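Local coordinates for protein SSD1 (Saccharomyces cerevisiae S288C, PDB 7AM1) that binds regulatory elements in the untranslated regions of mRNAs and represses their translation, as a non-enzymatic pseudonuclease of the RNase II family, at residues L627-P632 and G754-V759; E183-G186 and L190-E193; E363-A368 and T493-T498; S458-K463 and A503-A508. All blocks are in the same frame, centred on the assembly; numbering follows the deposited sequence.

Interaction 1: L627-P632 and G754-V759; sequences LFKTMP and GIEKRV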
loop_
_atom_site.group_PDB
_atom_site.type_symbol
_atom_site.label_atom_id
_atom_site.label_comp_id
_atom_site.label_asym_id
_atom_site.label_seq_id
_atom_site.Cartn_x
_atom_site.Cartn_y
_atom_site.Cartn_z
ATOM N N LEU A 627 -11.175 5.988 5.513
ATOM C CA LEU A 627 -10.153 6.881 6.049
ATOM C C LEU A 627 -8.836 6.709 5.305
ATOM O O LEU A 627 -8.191 7.692 4.926
ATOM C CB LEU A 627 -9.973 6.613 7.542
ATOM C CG LEU A 627 -8.885 7.418 8.251
ATOM C CD1 LEU A 627 -9.151 8.904 8.109
ATOM C CD2 LEU A 627 -8.806 7.022 9.710
ATOM N N PHE A 628 -8.445 5.459 5.053
ATOM C CA PHE A 628 -7.180 5.165 4.389
ATOM C C PHE A 628 -7.079 5.862 3.038
ATOM O O PHE A 628 -5.986 6.287 2.637
ATOM C CB PHE A 628 -7.056 3.644 4.255
ATOM C CG PHE A 628 -5.889 3.185 3.443
ATOM C CD1 PHE A 628 -4.611 3.194 3.970
ATOM C CD2 PHE A 628 -6.074 2.700 2.160
ATOM C CE1 PHE A 628 -3.537 2.754 3.222
ATOM C CE2 PHE A 628 -5.003 2.261 1.407
ATOM C CZ PHE A 628 -3.733 2.286 1.942
ATOM N N LYS A 629 -8.208 6.023 2.342
ATOM C CA LYS A 629 -8.197 6.611 1.013
ATOM C C LYS A 629 -7.901 8.099 1.022
ATOM O O LYS A 629 -7.512 8.643 -0.017
ATOM C CB LYS A 629 -9.555 6.445 0.336
ATOM C CG LYS A 629 -9.974 5.051 0.046
ATOM C CD LYS A 629 -11.317 5.102 -0.650
ATOM C CE LYS A 629 -11.863 3.729 -0.901
ATOM N NZ LYS A 629 -12.861 3.789 -1.981
ATOM N N THR A 630 -8.064 8.769 2.155
ATOM C CA THR A 630 -7.886 10.211 2.196
ATOM C C THR A 630 -6.438 10.626 2.406
ATOM O O THR A 630 -6.152 11.828 2.413
ATOM C CB THR A 630 -8.754 10.818 3.303
ATOM O OG1 THR A 630 -8.250 10.416 4.584
ATOM C CG2 THR A 630 -10.200 10.367 3.156
ATOM N N MET A 631 -5.521 9.673 2.558
ATOM C CA MET A 631 -4.181 10.010 2.998
ATOM C C MET A 631 -3.105 9.420 2.102
ATOM O O MET A 631 -3.203 8.260 1.687
ATOM C CB MET A 631 -3.949 9.515 4.426
ATOM C CG MET A 631 -4.486 10.452 5.462
ATOM S SD MET A 631 -4.074 9.906 7.115
ATOM C CE MET A 631 -5.139 8.473 7.263
ATOM N N PRO A 632 -2.062 10.186 1.802
ATOM C CA PRO A 632 -0.881 9.608 1.164
ATOM C C PRO A 632 -0.020 8.922 2.215
ATOM O O PRO A 632 -0.184 9.114 3.421
ATOM C CB PRO A 632 -0.176 10.828 0.569
ATOM C CG PRO A 632 -0.462 11.908 1.577
ATOM C CD PRO A 632 -1.868 11.621 2.096
ATOM N N GLY A 754 -9.957 -8.788 1.993
ATOM C CA GLY A 754 -9.274 -7.506 2.007
ATOM C C GLY A 754 -9.346 -6.772 0.687
ATOM O O GLY A 754 -8.342 -6.199 0.242
ATOM N N ILE A 755 -10.514 -6.777 0.041
ATOM C CA ILE A 755 -10.700 -6.069 -1.215
ATOM C C ILE A 755 -11.957 -5.215 -1.145
ATOM O O ILE A 755 -12.881 -5.469 -0.368
ATOM C CB ILE A 755 -10.773 -7.021 -2.434
ATOM C CG1 ILE A 755 -11.953 -7.992 -2.299
ATOM C CG2 ILE A 755 -9.447 -7.750 -2.609
ATOM C CD1 ILE A 755 -12.133 -8.915 -3.503
ATOM N N GLU A 756 -11.961 -4.182 -1.977
ATOM C CA GLU A 756 -13.076 -3.263 -2.139
ATOM C C GLU A 756 -13.271 -3.085 -3.637
ATOM O O GLU A 756 -12.313 -2.765 -4.348
ATOM C CB GLU A 756 -12.791 -1.920 -1.459
ATOM C CG GLU A 756 -13.866 -0.865 -1.672
ATOM C CD GLU A 756 -13.366 0.554 -1.451
ATOM O OE1 GLU A 756 -12.141 0.793 -1.533
ATOM O OE2 GLU A 756 -14.211 1.435 -1.186
ATOM N N LYS A 757 -14.487 -3.327 -4.119
ATOM C CA LYS A 757 -14.765 -3.308 -5.549
ATOM C C LYS A 757 -16.138 -2.699 -5.792
ATOM O O LYS A 757 -16.930 -2.507 -4.868
ATOM C CB LYS A 757 -14.682 -4.716 -6.151
ATOM C CG LYS A 757 -13.284 -5.307 -6.129
ATOM C CD LYS A 757 -12.417 -4.723 -7.230
ATOM C CE LYS A 757 -10.935 -4.781 -6.878
ATOM N NZ LYS A 757 -10.467 -3.511 -6.248
ATOM N N ARG A 758 -16.423 -2.413 -7.060
ATOM C CA ARG A 758 -17.604 -1.655 -7.445
ATOM C C ARG A 758 -18.519 -2.484 -8.335
ATOM O O ARG A 758 -18.084 -3.011 -9.366
ATOM C CB ARG A 758 -17.192 -0.370 -8.167
ATOM C CG ARG A 758 -18.352 0.459 -8.694
ATOM C CD ARG A 758 -17.893 1.865 -9.037
ATOM N NE ARG A 758 -17.389 2.543 -7.844
ATOM C CZ ARG A 758 -16.588 3.602 -7.856
ATOM N NH1 ARG A 758 -16.182 4.127 -9.006
ATOM N NH2 ARG A 758 -16.194 4.137 -6.710
ATOM N N VAL A 759 -19.785 -2.579 -7.938
ATOM C CA VAL A 759 -20.827 -3.179 -8.760
ATOM C C VAL A 759 -21.381 -2.107 -9.688
ATOM O O VAL A 759 -21.791 -1.031 -9.235
ATOM C CB VAL A 759 -21.942 -3.780 -7.888
ATOM C CG1 VAL A 759 -23.066 -4.327 -8.767
ATOM C CG2 VAL A 759 -21.383 -4.869 -6.975
#
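K629 lays the end of its side chain, CE together with NZ, along the carboxylate of E756, and this single salt bridge is the whole contact between L627-P632 and G754-V759. Both chains are extended beyond CG and meet from opposite directions, which lets them bridge the 11.5 Å between K629 CA and E756 CA. E756 takes its part in this reach by holding CG anti to the backbone N (chi1 176°). K629 NZ to E756 OE2 is 2.8 Å. The ammonium meets OE2 on the syn side and lies 23° out of the carboxylate plane, so it sits somewhat above the group. K629 CE comes within 3.0 Å of E756 OE1, the oxygen that is also engaged by the backbone N of L191. Buried as it is, the carboxylate thus has a charge on one oxygen and an amide on the other. Replacing E756 by a leucine would probably leave the ammonium of K629 without its charge mate and the amide of L191 without its acceptor. Next along the strand, K757 folds its NZ back onto the carbonyl O of E756 (2.8 Å). On the other segment, L627 O takes both the backbone N of T630 and T630 OG1, the hydroxyl bonding at 2.7 Å in the carbonyl plane. The bridge ties a helix of the RNB region to a strand of the DIS3L2-like C-terminal region: helix 617-629, whose F628 packs on helix 523-529, faces strand 755-760, which forms the outer edge of its antiparallel sheet beside strand 745-750, with I755 and K757 touching strand 903-908.

Interaction 2: E183-G186 and L190-E193; sequences EVEG and LLVE
L191 sets its CD2 methyl against the aliphatic root of E185, 3.7 Å from CB and 3.8 Å from CG, and this small apolar touch is the tight part of the contact. The two side chains meet at a slant. CG of E185 stands anti to its carbonyl carbon (chi1 -63°) and the chain runs straight on, so the methyl meets carbon while the carboxylate goes elsewhere, to a salt bridge with K35 and a hydrogen bond with H760. The other side of the contact is looser and bridged by water. No direct hydrogen bond joins the segments here; instead one water donates to V184 O at 2.8 Å and to L190 O at 3.1 Å, with a weak third link from V192 N at 3.5 Å. Beyond it the order fades: V192 is exposed and poorly ordered, and the side chain of E193 could not be placed past CB. L190 places the loop in the fold by touching F628 of helix 617-629. Here the chain leaving helix 175-186 folds back on the last turn of that helix, a bound water meeting the carbonyl of V184 and a leucine methyl the aliphatic stem of E185.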
loop_
_atom_site.group_PDB
_atom_site.type_symbol
_atom_site.label_atom_id
_atom_site.label_comp_id
_atom_site.label_asym_id
_atom_site.label_seq_id
_atom_site.Cartn_x
_atom_site.Cartn_y
_atom_site.Cartn_z
ATOM N N GLU A 183 -9.867 -2.406 -15.569
ATOM C CA GLU A 183 -8.456 -2.434 -15.196
ATOM C C GLU A 183 -8.189 -1.593 -13.954
ATOM O O GLU A 183 -7.591 -2.074 -12.985
ATOM C CB GLU A 183 -7.585 -1.968 -16.362
ATOM C CG GLU A 183 -7.621 -2.895 -17.566
ATOM C CD GLU A 183 -6.780 -2.381 -18.714
ATOM O OE1 GLU A 183 -6.695 -1.150 -18.888
ATOM O OE2 GLU A 183 -6.162 -3.209 -19.414
ATOM N N VAL A 184 -8.608 -0.327 -13.967
ATOM C CA VAL A 184 -8.292 0.557 -12.847
ATOM C C VAL A 184 -8.901 0.024 -11.555
ATOM O O VAL A 184 -8.235 -0.048 -10.516
ATOM C CB VAL A 184 -8.758 1.993 -13.138
ATOM C CG1 VAL A 184 -8.602 2.848 -11.891
ATOM C CG2 VAL A 184 -7.952 2.586 -14.279
ATOM N N GLU A 185 -10.183 -0.345 -11.595
ATOM C CA GLU A 185 -10.841 -0.840 -10.392
ATOM C C GLU A 185 -10.373 -2.243 -10.024
ATOM O O GLU A 185 -10.249 -2.564 -8.835
ATOM C CB GLU A 185 -12.357 -0.836 -10.583
ATOM C CG GLU A 185 -12.961 0.537 -10.799
ATOM C CD GLU A 185 -14.447 0.469 -11.094
ATOM O OE1 GLU A 185 -14.980 -0.656 -11.180
ATOM O OE2 GLU A 185 -15.086 1.535 -11.224
ATOM N N GLY A 186 -10.084 -3.077 -11.018
ATOM C CA GLY A 186 -9.860 -4.487 -10.786
ATOM C C GLY A 186 -8.429 -4.882 -10.487
ATOM O O GLY A 186 -8.193 -5.953 -9.919
ATOM N N LEU A 190 -8.038 -2.380 -3.214
ATOM C CA LEU A 190 -9.073 -1.420 -2.858
ATOM C C LEU A 190 -9.349 -0.514 -4.059
ATOM O O LEU A 190 -8.774 -0.679 -5.136
ATOM C CB LEU A 190 -8.649 -0.610 -1.629
ATOM C CG LEU A 190 -8.158 -1.417 -0.418
ATOM C CD1 LEU A 190 -7.772 -0.479 0.734
ATOM C CD2 LEU A 190 -9.186 -2.445 0.050
ATOM N N LEU A 191 -10.238 0.459 -3.865
ATOM C CA LEU A 191 -10.600 1.416 -4.904
ATOM C C LEU A 191 -9.971 2.771 -4.610
ATOM O O LEU A 191 -10.125 3.300 -3.505
ATOM C CB LEU A 191 -12.117 1.586 -5.011
ATOM C CG LEU A 191 -12.942 0.429 -5.562
ATOM C CD1 LEU A 191 -14.419 0.783 -5.476
ATOM C CD2 LEU A 191 -12.541 0.117 -6.997
ATOM N N VAL A 192 -9.321 3.358 -5.617
ATOM C CA VAL A 192 -8.734 4.680 -5.441
ATOM C C VAL A 192 -9.872 5.693 -5.332
ATOM O O VAL A 192 -10.953 5.513 -5.911
ATOM C CB VAL A 192 -7.787 5.052 -6.599
ATOM C CG1 VAL A 192 -7.047 3.818 -7.134
ATOM C CG2 VAL A 192 -8.508 5.829 -7.703
ATOM N N GLU A 193 -9.631 6.769 -4.598
ATOM C CA GLU A 193 -10.631 7.813 -4.442
ATOM C C GLU A 193 -10.380 8.938 -5.440
ATOM O O GLU A 193 -9.294 9.068 -6.009
ATOM C CB GLU A 193 -10.616 8.366 -3.013
HETATM O O HOH W 1 -8.688 0.817 -7.878
#

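Interaction 3: E363-A368 and T493-T498; sequences EYNIFA and TSYLST
Two different choices of chi1 bring the aromatic groups together: Y495 holds CG anti to its backbone N (-172°), while F367 places CG between backbone N and carbonyl carbon (52°). The result is a helix-on-sheet contact within the RNB domain, the first turn of helix 495-510 lying against strand 367-370. The phenol of Y495 reaches the backbone of the loop leading into that strand and donates to N365 O; at 2.4 Å from Y495 OH to N365 O the bond is very short, and its exact length is doubtful. The hydroxyl is also bonded to V382 N, so it links that loop to strand 378-384. The rings make an offset edge-to-face pair, planes at 84°, in which F367 presents its edge to the face of Y495, with centroids 5.6 Å apart. A serine in place of F367 would probably leave the face of Y495 without its edge-on ring and L496 CD2 with no aromatic face to cover. Behind, S494 at the N-cap accepts a weak bond from L496 N, and T498 N bonds to S494 O at 3.1 Å as the helix begins. L496 then turns its branch inward over the phenylalanine: L496 CD2 stands over the face, 4.2 Å from the F367 ring centroid, a CH-pi contact.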
loop_
_atom_site.group_PDB
_atom_site.type_symbol
_atom_site.label_atom_id
_atom_site.label_comp_id
_atom_site.label_asym_id
_atom_site.label_seq_id
_atom_site.Cartn_x
_atom_site.Cartn_y
_atom_site.Cartn_z
ATOM N N GLU A 363 21.845 -11.970 33.993
ATOM C CA GLU A 363 21.236 -10.680 34.280
ATOM C C GLU A 363 20.171 -10.276 33.278
ATOM O O GLU A 363 19.237 -9.564 33.650
ATOM C CB GLU A 363 22.303 -9.577 34.311
ATOM C CG GLU A 363 23.393 -9.761 35.357
ATOM C CD GLU A 363 22.894 -9.608 36.784
ATOM O OE1 GLU A 363 21.900 -8.884 37.002
ATOM O OE2 GLU A 363 23.510 -10.203 37.692
ATOM N N TYR A 364 20.296 -10.697 32.022
ATOM C CA TYR A 364 19.380 -10.296 30.965
ATOM C C TYR A 364 18.933 -11.534 30.210
ATOM O O TYR A 364 19.760 -12.372 29.838
ATOM C CB TYR A 364 20.040 -9.296 30.004
ATOM C CG TYR A 364 20.532 -8.049 30.695
ATOM C CD1 TYR A 364 19.669 -6.995 30.951
ATOM C CD2 TYR A 364 21.852 -7.929 31.101
ATOM C CE1 TYR A 364 20.104 -5.855 31.585
ATOM C CE2 TYR A 364 22.300 -6.792 31.745
ATOM C CZ TYR A 364 21.419 -5.757 31.982
ATOM O OH TYR A 364 21.851 -4.620 32.623
ATOM N N ASN A 365 17.623 -11.658 30.019
ATOM C CA ASN A 365 17.024 -12.718 29.214
ATOM C C ASN A 365 16.515 -12.055 27.937
ATOM O O ASN A 365 15.347 -11.685 27.825
ATOM C CB ASN A 365 15.910 -13.431 29.966
ATOM C CG ASN A 365 15.378 -14.636 29.209
ATOM O OD1 ASN A 365 15.669 -14.824 28.026
ATOM N ND2 ASN A 365 14.596 -15.459 29.892
ATOM N N ILE A 366 17.417 -11.874 26.986
ATOM C CA ILE A 366 17.098 -11.209 25.729
ATOM C C ILE A 366 16.547 -12.242 24.759
ATOM O O ILE A 366 17.162 -13.293 24.537
ATOM C CB ILE A 366 18.336 -10.511 25.147
ATOM C CG1 ILE A 366 18.737 -9.328 26.027
ATOM C CG2 ILE A 366 18.058 -10.008 23.733
ATOM C CD1 ILE A 366 20.135 -8.822 25.772
ATOM N N PHE A 367 15.388 -11.960 24.183
ATOM C CA PHE A 367 14.865 -12.808 23.125
ATOM C C PHE A 367 14.861 -12.020 21.824
ATOM O O PHE A 367 14.361 -10.892 21.768
ATOM C CB PHE A 367 13.469 -13.358 23.457
ATOM C CG PHE A 367 12.458 -12.321 23.857
ATOM C CD1 PHE A 367 12.407 -11.849 25.154
ATOM C CD2 PHE A 367 11.533 -11.846 22.939
ATOM C CE1 PHE A 367 11.471 -10.903 25.529
ATOM C CE2 PHE A 367 10.590 -10.900 23.308
ATOM C CZ PHE A 367 10.563 -10.427 24.606
ATOM N N ALA A 368 15.463 -12.608 20.798
ATOM C CA ALA A 368 15.445 -12.025 19.469
ATOM C C ALA A 368 14.118 -12.368 18.808
ATOM O O ALA A 368 13.590 -13.467 18.991
ATOM C CB ALA A 368 16.611 -12.554 18.637
ATOM N N THR A 493 0.633 -14.154 33.697
ATOM C CA THR A 493 1.615 -13.342 34.408
ATOM C C THR A 493 3.036 -13.594 33.919
ATOM O O THR A 493 3.994 -13.145 34.564
ATOM C CB THR A 493 1.529 -13.606 35.915
ATOM N N SER A 494 3.198 -14.296 32.799
ATOM C CA SER A 494 4.514 -14.702 32.342
ATOM C C SER A 494 5.332 -13.500 31.868
ATOM O O SER A 494 4.844 -12.373 31.747
ATOM C CB SER A 494 4.413 -15.703 31.193
ATOM O OG SER A 494 4.220 -15.019 29.963
ATOM N N TYR A 495 6.608 -13.785 31.602
ATOM C CA TYR A 495 7.543 -12.817 31.033
ATOM C C TYR A 495 6.939 -12.102 29.832
ATOM O O TYR A 495 6.930 -10.867 29.763
ATOM C CB TYR A 495 8.808 -13.591 30.641
ATOM C CG TYR A 495 10.020 -12.822 30.180
ATOM C CD1 TYR A 495 10.222 -11.497 30.526
ATOM C CD2 TYR A 495 10.982 -13.448 29.394
ATOM C CE1 TYR A 495 11.351 -10.814 30.095
ATOM C CE2 TYR A 495 12.105 -12.776 28.960
ATOM C CZ TYR A 495 12.286 -11.458 29.314
ATOM O OH TYR A 495 13.404 -10.776 28.888
ATOM N N LEU A 496 6.409 -12.871 28.881
ATOM C CA LEU A 496 5.874 -12.283 27.660
ATOM C C LEU A 496 4.590 -11.508 27.919
ATOM O O LEU A 496 4.301 -10.539 27.207
ATOM C CB LEU A 496 5.638 -13.384 26.630
ATOM C CG LEU A 496 6.930 -14.050 26.158
ATOM C CD1 LEU A 496 6.630 -15.256 25.288
ATOM C CD2 LEU A 496 7.792 -13.046 25.414
ATOM N N SER A 497 3.810 -11.914 28.926
ATOM C CA SER A 497 2.626 -11.148 29.299
ATOM C C SER A 497 2.997 -9.748 29.762
ATOM O O SER A 497 2.247 -8.793 29.527
ATOM C CB SER A 497 1.853 -11.874 30.397
ATOM O OG SER A 497 1.502 -13.181 29.982
ATOM N N THR A 498 4.141 -9.607 30.429
ATOM C CA THR A 498 4.579 -8.284 30.852
ATOM C C THR A 498 4.954 -7.431 29.650
ATOM O O THR A 498 4.645 -6.236 29.613
ATOM C CB THR A 498 5.756 -8.400 31.814
ATOM O OG1 THR A 498 5.395 -9.274 32.887
ATOM C CG2 THR A 498 6.114 -7.034 32.375
#

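Interaction 4: S458-K463 and A503-A508; sequences STLRIK and ARSFYA
I462 and F506 cross at about a right angle, the isoleucine coming in with its tip. I462 CD1 lies 3.9 Å from F506 CE1, and CG1 of the same isoleucine 4.2 Å from that ring carbon. The isoleucine puts CG1 anti to its carbonyl carbon (chi1 -61°), and this directs the longer branch at the helix while CG2 takes the place opposite the backbone N. At the residue before F506, S505 meets L460 differently: the hydroxyl S505 OG rests beside the aliphatic chain, 3.9 Å from L460 CB and 4.1 Å from L460 CD1, a contact of oxygen with hydrocarbon. The polar side of this pair is completed by a water that donates both to L460 O (2.6 Å) and to S505 OG (2.7 Å). Since OG also bonds to I502 O, the serine hydroxyl is held by two partners, and its rotation is likely to be fixed. The loop that offers L460 is itself shaped by an ST turn, in which T459 OG1 accepts from R461 N at 3.3 Å, nearly straight at 165°; L460 within it has positive phi. The contact joins the start of strand 462-472, paired with 446-456 in the RNB-domain sheet, to the second half of helix 495-510. Y453 of that neighbouring strand meets the F506 ring edge-to-face, L460 also touches E501 and I502, and K555 of helix 544-568 packs on both I462 and F506.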
loop_
_atom_site.group_PDB
_atom_site.type_symbol
_atom_site.label_atom_id
_atom_site.label_comp_id
_atom_site.label_asym_id
_atom_site.label_seq_id
_atom_site.Cartn_x
_atom_site.Cartn_y
_atom_site.Cartn_z
ATOM N N SER A 458 4.533 -0.183 38.795
ATOM C CA SER A 458 3.096 -0.251 39.035
ATOM C C SER A 458 2.266 0.435 37.964
ATOM O O SER A 458 1.225 -0.095 37.572
ATOM C CB SER A 458 2.760 0.361 40.398
ATOM O OG SER A 458 3.369 -0.382 41.440
ATOM N N THR A 459 2.690 1.614 37.503
ATOM C CA THR A 459 1.993 2.350 36.458
ATOM C C THR A 459 2.608 2.156 35.080
ATOM O O THR A 459 1.973 2.511 34.081
ATOM C CB THR A 459 1.986 3.850 36.779
ATOM O OG1 THR A 459 3.324 4.358 36.699
ATOM C CG2 THR A 459 1.429 4.097 38.172
ATOM N N LEU A 460 3.828 1.626 35.005
ATOM C CA LEU A 460 4.581 1.478 33.762
ATOM C C LEU A 460 4.901 2.815 33.098
ATOM O O LEU A 460 5.282 2.851 31.923
ATOM C CB LEU A 460 3.841 0.564 32.780
ATOM C CG LEU A 460 3.650 -0.879 33.262
ATOM C CD1 LEU A 460 3.024 -1.719 32.149
ATOM C CD2 LEU A 460 4.958 -1.502 33.751
ATOM N N ARG A 461 4.774 3.923 33.821
ATOM C CA ARG A 461 5.220 5.201 33.283
ATOM C C ARG A 461 6.731 5.164 33.086
ATOM O O ARG A 461 7.459 4.557 33.875
ATOM C CB ARG A 461 4.836 6.343 34.224
ATOM N N ILE A 462 7.205 5.813 32.027
ATOM C CA ILE A 462 8.633 5.814 31.726
ATOM C C ILE A 462 9.321 6.800 32.662
ATOM O O ILE A 462 9.022 7.998 32.647
ATOM C CB ILE A 462 8.903 6.166 30.256
ATOM C CG1 ILE A 462 8.265 5.134 29.320
ATOM C CG2 ILE A 462 10.408 6.242 29.994
ATOM C CD1 ILE A 462 7.925 5.686 27.948
ATOM N N LYS A 463 10.231 6.290 33.495
ATOM C CA LYS A 463 10.995 7.128 34.408
ATOM C C LYS A 463 12.253 7.697 33.767
ATOM O O LYS A 463 12.662 8.816 34.107
ATOM C CB LYS A 463 11.392 6.323 35.654
ATOM C CG LYS A 463 10.222 5.900 36.535
ATOM N N ALA A 503 3.729 -2.940 26.007
ATOM C CA ALA A 503 3.310 -2.476 24.690
ATOM C C ALA A 503 1.948 -1.799 24.762
ATOM O O ALA A 503 1.732 -0.757 24.133
ATOM C CB ALA A 503 3.276 -3.641 23.703
ATOM N N ARG A 504 1.014 -2.381 25.522
ATOM C CA ARG A 504 -0.317 -1.794 25.643
ATOM C C ARG A 504 -0.256 -0.409 26.274
ATOM O O ARG A 504 -0.998 0.497 25.873
ATOM C CB ARG A 504 -1.228 -2.705 26.474
ATOM C CG ARG A 504 -2.714 -2.351 26.387
ATOM C CD ARG A 504 -3.493 -2.803 27.625
ATOM N NE ARG A 504 -3.048 -2.081 28.816
ATOM C CZ ARG A 504 -3.441 -0.851 29.149
ATOM N NH1 ARG A 504 -4.311 -0.193 28.391
ATOM N NH2 ARG A 504 -2.963 -0.279 30.247
ATOM N N SER A 505 0.610 -0.224 27.279
ATOM C CA SER A 505 0.713 1.080 27.926
ATOM C C SER A 505 1.342 2.115 26.997
ATOM O O SER A 505 0.950 3.287 27.020
ATOM C CB SER A 505 1.505 0.977 29.234
ATOM O OG SER A 505 2.900 0.936 28.993
ATOM N N PHE A 506 2.335 1.715 26.191
ATOM C CA PHE A 506 2.844 2.613 25.157
ATOM C C PHE A 506 1.726 3.006 24.202
ATOM O O PHE A 506 1.556 4.181 23.857
ATOM C CB PHE A 506 3.968 1.955 24.349
ATOM C CG PHE A 506 5.250 1.750 25.102
ATOM C CD1 PHE A 506 5.437 2.269 26.368
ATOM C CD2 PHE A 506 6.295 1.063 24.504
ATOM C CE1 PHE A 506 6.633 2.077 27.035
ATOM C CE2 PHE A 506 7.485 0.867 25.162
ATOM C CZ PHE A 506 7.661 1.381 26.430
ATOM N N TYR A 507 0.960 2.010 23.757
ATOM C CA TYR A 507 -0.115 2.231 22.799
ATOM C C TYR A 507 -1.175 3.156 23.373
ATOM O O TYR A 507 -1.601 4.116 22.720
ATOM C CB TYR A 507 -0.717 0.877 22.418
ATOM C CG TYR A 507 -1.936 0.932 21.534
ATOM C CD1 TYR A 507 -1.857 1.435 20.244
ATOM C CD2 TYR A 507 -3.159 0.442 21.974
ATOM C CE1 TYR A 507 -2.966 1.470 19.424
ATOM C CE2 TYR A 507 -4.275 0.469 21.157
ATOM C CZ TYR A 507 -4.174 0.980 19.886
ATOM O OH TYR A 507 -5.287 1.004 19.080
ATOM N N ALA A 508 -1.600 2.886 24.609
ATOM C CA ALA A 508 -2.647 3.685 25.232
ATOM C C ALA A 508 -2.242 5.146 25.337
ATOM O O ALA A 508 -3.074 6.046 25.170
ATOM C CB ALA A 508 -2.975 3.125 26.615
HETATM O O HOH W 2 4.335 3.160 29.536
#

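Overall arrangement
The four contacts fall into two groups. Interactions 1 and 2 touch near the middle of the chain, their centres 8 Å apart; interaction 1 relies on charge, interaction 2 on a small apolar touch and a water, and side chains bonded to backbone atoms join the two. Interactions 3 and 4 have their centres about 33 and 30 Å from the chain's centre and share helix 495-510 and one sheet of the RNB domain. Interaction 2 is buried, the other three partly buried. The outer pair is mainly aromatic and aliphatic packing, tied by a tyrosine hydroxyl in the one and a water in the other, whereas interaction 1 joins the RNB and C-terminal regions by direct charge.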